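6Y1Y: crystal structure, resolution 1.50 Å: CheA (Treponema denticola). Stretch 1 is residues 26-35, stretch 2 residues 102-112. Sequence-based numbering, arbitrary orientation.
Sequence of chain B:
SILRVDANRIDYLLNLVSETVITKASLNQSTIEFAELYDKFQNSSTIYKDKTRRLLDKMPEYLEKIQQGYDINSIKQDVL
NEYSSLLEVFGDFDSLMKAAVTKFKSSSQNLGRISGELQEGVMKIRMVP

Stretch 1 26-35: SLNQSTIEFA
Stretch 2 102-112: TKFKSSSQNLG

How do the two backbones lie against each other? Both stretches are regular α-helix throughout, each a portion of a longer helix, with phi/psi close to -64/-40 and i to i+4 backbone hydrogen bonds. They run nearly antiparallel, with 153° between their N-to-C directions and axes 9.7 Å apart at closest approach. Register is set by two pairs: L27 CA lies 6.5 Å from S107 CA, and S30 CA 6.1 Å from F104 CA. The contact buries 451 Å², both sides summed.

What fills its apolar side? L27 is the knob, seated among F104, S107, S108 and L111. Its CA-to-CB bond points sideways, but chi1 m (-72°) and chi2 t (163°) carry the branched end nearer to the other helix. L27 CD2 reaches F104 CE1 at 3.6 Å, near the plane of the ring at its edge, and S107 CB at 3.8 Å; L27 CD1 meets L111 CD2 at 4.2 Å, with L111 in chi1 t, chi2 p. F104, chi1 t (178°) and chi2 23°, also meets F34, whose chi1 is m (-75°) and chi2 -62°. There F34 CE2 stands 3.8 Å from F104 CD2, the two rings meeting obliquely. All four of these large apolar side chains are buried, as suits them.

Why are serines found where the backbones come close? S26, S30 and S107 all point toward the opposite helix, and their short side chains fit the narrow space while bringing hydroxyls into it. S26 is t (171°), S30 m (-82°) and S107 m (-65°), placing S26 OG 2.9 Å from S107 OG. A water completes the cluster: it donates a hydrogen bond to S30 OG at 2.8 Å and a weak one to S26 O at 3.2 Å, and it is hydrogen-bonded to S107 OG at 2.6 Å. This water thus links the two helices and gives the buried S30 hydroxyl a polar partner.

How does the exposed flank close over the serines? K103 points toward stretch 1 and is fully extended, all four chi angles t, so its aliphatic chain runs past the serines while its amine stays at the exposed margin. K103 CD lies 4.0 Å from S30 OG, and K103 CE 4.0 Å from S26 OG. E33, chi1 t, chi2 t and chi3 19°, brings its OE1 to 3.8 Å from K103 CD. E33 OE1 and K103 NZ are 4.4 Å apart, beyond a salt bridge, though their opposite charges still favor proximity.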

# COMPACT_ATOMS: atom_id res chain seq x y z
N SER B 26 -11.46 2.19 -12.03
CA SER B 26 -11.19 2.58 -10.66
C SER B 26 -10.05 1.75 -10.07
O SER B 26 -9.17 2.29 -9.38
CB SER B 26 -12.46 2.43 -9.83
OG SER B 26 -12.21 2.61 -8.44
N LEU B 27 -10.01 0.46 -10.40
CA LEU B 27 -8.92 -0.39 -9.93
C LEU B 27 -7.60 0.06 -10.53
O LEU B 27 -6.56 0.03 -9.85
CB LEU B 27 -9.20 -1.85 -10.29
CG LEU B 27 -10.32 -2.48 -9.45
CD1 LEU B 27 -10.84 -3.74 -10.10
CD2 LEU B 27 -9.84 -2.77 -8.03
N ASN B 28 -7.60 0.48 -11.79
CA ASN B 28 -6.38 1.02 -12.38
C ASN B 28 -5.88 2.23 -11.61
O ASN B 28 -4.68 2.34 -11.33
CB ASN B 28 -6.61 1.38 -13.85
CG ASN B 28 -5.38 1.95 -14.52
OD1 ASN B 28 -4.34 1.28 -14.63
ND2 ASN B 28 -5.47 3.21 -14.94
N GLN B 29 -6.78 3.14 -11.23
CA GLN B 29 -6.36 4.29 -10.44
C GLN B 29 -5.80 3.86 -9.09
O GLN B 29 -4.86 4.48 -8.58
CB GLN B 29 -7.52 5.27 -10.28
CG GLN B 29 -7.82 6.03 -11.57
CD GLN B 29 -6.60 6.74 -12.14
OE1 GLN B 29 -6.19 6.51 -13.28
NE2 GLN B 29 -6.00 7.62 -11.35
N SER B 30 -6.34 2.77 -8.52
CA SER B 30 -5.80 2.28 -7.25
C SER B 30 -4.40 1.71 -7.43
O SER B 30 -3.56 1.87 -6.55
CB SER B 30 -6.71 1.21 -6.66
OG SER B 30 -7.81 1.77 -5.97
N THR B 31 -4.11 1.08 -8.58
CA THR B 31 -2.73 0.63 -8.79
C THR B 31 -1.78 1.83 -8.84
O THR B 31 -0.65 1.76 -8.34
CB THR B 31 -2.58 -0.21 -10.06
OG1 THR B 31 -2.72 0.63 -11.22
CG2 THR B 31 -3.59 -1.35 -10.10
N ILE B 32 -2.23 2.93 -9.45
CA ILE B 32 -1.40 4.14 -9.53
C ILE B 32 -1.24 4.75 -8.15
O ILE B 32 -0.16 5.22 -7.78
CB ILE B 32 -2.02 5.13 -10.54
CG1 ILE B 32 -1.91 4.55 -11.95
CG2 ILE B 32 -1.32 6.47 -10.44
CD1 ILE B 32 -3.02 5.01 -12.87
N GLU B 33 -2.32 4.74 -7.36
CA GLU B 33 -2.25 5.27 -6.00
C GLU B 33 -1.21 4.52 -5.17
O GLU B 33 -0.40 5.14 -4.47
CB GLU B 33 -3.63 5.20 -5.36
CG GLU B 33 -3.73 5.83 -4.00
CD GLU B 33 -5.16 6.08 -3.57
OE1 GLU B 33 -6.09 5.46 -4.14
OE2 GLU B 33 -5.36 6.90 -2.65
N PHE B 34 -1.20 3.19 -5.27
CA PHE B 34 -0.23 2.44 -4.48
C PHE B 34 1.17 2.58 -5.04
O PHE B 34 2.15 2.54 -4.28
CB PHE B 34 -0.63 0.96 -4.39
CG PHE B 34 -1.79 0.71 -3.45
CD1 PHE B 34 -1.68 1.00 -2.10
CD2 PHE B 34 -2.96 0.14 -3.93
CE1 PHE B 34 -2.74 0.76 -1.24
CE2 PHE B 34 -4.03 -0.10 -3.08
CZ PHE B 34 -3.91 0.21 -1.73
N ALA B 35 1.32 2.73 -6.36
CA ALA B 35 2.65 2.99 -6.90
C ALA B 35 3.18 4.33 -6.40
O ALA B 35 4.36 4.44 -6.06
CB ALA B 35 2.63 2.96 -8.43
N THR B 102 -8.82 1.22 1.65
CA THR B 102 -10.28 1.25 1.73
C THR B 102 -10.93 1.39 0.36
O THR B 102 -11.91 0.69 0.05
CB THR B 102 -10.69 2.41 2.65
OG1 THR B 102 -10.31 2.08 4.00
CG2 THR B 102 -12.19 2.68 2.57
N LYS B 103 -10.39 2.27 -0.49
CA LYS B 103 -10.93 2.43 -1.84
C LYS B 103 -10.77 1.15 -2.66
O LYS B 103 -11.70 0.72 -3.35
CB LYS B 103 -10.23 3.60 -2.52
CG LYS B 103 -10.64 3.82 -3.95
CD LYS B 103 -9.85 4.95 -4.58
CE LYS B 103 -10.20 5.09 -6.06
NZ LYS B 103 -9.61 6.33 -6.66
N PHE B 104 -9.59 0.54 -2.59
CA PHE B 104 -9.35 -0.71 -3.31
C PHE B 104 -10.32 -1.81 -2.85
O PHE B 104 -10.94 -2.48 -3.68
CB PHE B 104 -7.88 -1.11 -3.11
CG PHE B 104 -7.48 -2.41 -3.77
CD1 PHE B 104 -8.17 -2.93 -4.84
CD2 PHE B 104 -6.35 -3.08 -3.33
CE1 PHE B 104 -7.78 -4.14 -5.43
CE2 PHE B 104 -5.95 -4.28 -3.92
CZ PHE B 104 -6.66 -4.80 -4.97
N LYS B 105 -10.48 -1.97 -1.54
CA LYS B 105 -11.42 -2.97 -1.04
C LYS B 105 -12.82 -2.73 -1.56
O LYS B 105 -13.56 -3.68 -1.85
CB LYS B 105 -11.41 -2.98 0.49
CG LYS B 105 -10.20 -3.65 1.11
CD LYS B 105 -10.28 -3.51 2.62
CE LYS B 105 -9.31 -4.46 3.29
NZ LYS B 105 -9.40 -4.34 4.77
N SER B 106 -13.23 -1.46 -1.65
CA SER B 106 -14.57 -1.14 -2.13
C SER B 106 -14.75 -1.56 -3.58
O SER B 106 -15.73 -2.23 -3.92
CB SER B 106 -14.82 0.37 -1.98
OG SER B 106 -16.14 0.71 -2.37
N SER B 107 -13.77 -1.24 -4.43
CA SER B 107 -13.88 -1.59 -5.85
C SER B 107 -13.78 -3.09 -6.06
O SER B 107 -14.45 -3.65 -6.94
CB SER B 107 -12.81 -0.87 -6.66
OG SER B 107 -12.99 0.54 -6.63
N SER B 108 -12.92 -3.76 -5.29
CA SER B 108 -12.79 -5.21 -5.38
C SER B 108 -14.09 -5.90 -4.99
O SER B 108 -14.51 -6.86 -5.65
CB SER B 108 -11.64 -5.68 -4.49
OG SER B 108 -11.44 -7.08 -4.61
N GLN B 109 -14.74 -5.43 -3.93
CA GLN B 109 -16.00 -6.06 -3.55
C GLN B 109 -17.05 -5.84 -4.63
O GLN B 109 -17.84 -6.75 -4.93
CB GLN B 109 -16.50 -5.51 -2.22
CG GLN B 109 -17.76 -6.22 -1.77
CD GLN B 109 -18.17 -5.85 -0.36
OE1 GLN B 109 -17.61 -6.36 0.61
NE2 GLN B 109 -19.16 -4.99 -0.25
N ASN B 110 -17.08 -4.65 -5.23
CA ASN B 110 -18.01 -4.40 -6.31
C ASN B 110 -17.75 -5.32 -7.48
O ASN B 110 -18.69 -5.86 -8.09
CB ASN B 110 -17.93 -2.93 -6.75
CG ASN B 110 -19.16 -2.48 -7.50
OD1 ASN B 110 -20.29 -2.74 -7.09
ND2 ASN B 110 -18.95 -1.82 -8.63
N LEU B 111 -16.47 -5.57 -7.78
CA LEU B 111 -16.14 -6.49 -8.87
C LEU B 111 -16.65 -7.89 -8.58
O LEU B 111 -17.15 -8.57 -9.48
CB LEU B 111 -14.63 -6.50 -9.10
CG LEU B 111 -14.18 -7.45 -10.22
CD1 LEU B 111 -14.78 -7.04 -11.54
CD2 LEU B 111 -12.67 -7.49 -10.30
N GLY B 112 -16.54 -8.33 -7.32
CA GLY B 112 -17.09 -9.63 -6.97
C GLY B 112 -18.59 -9.71 -7.21
O GLY B 112 -19.08 -10.70 -7.75
O HOH W 1 -10.44 1.17 -6.65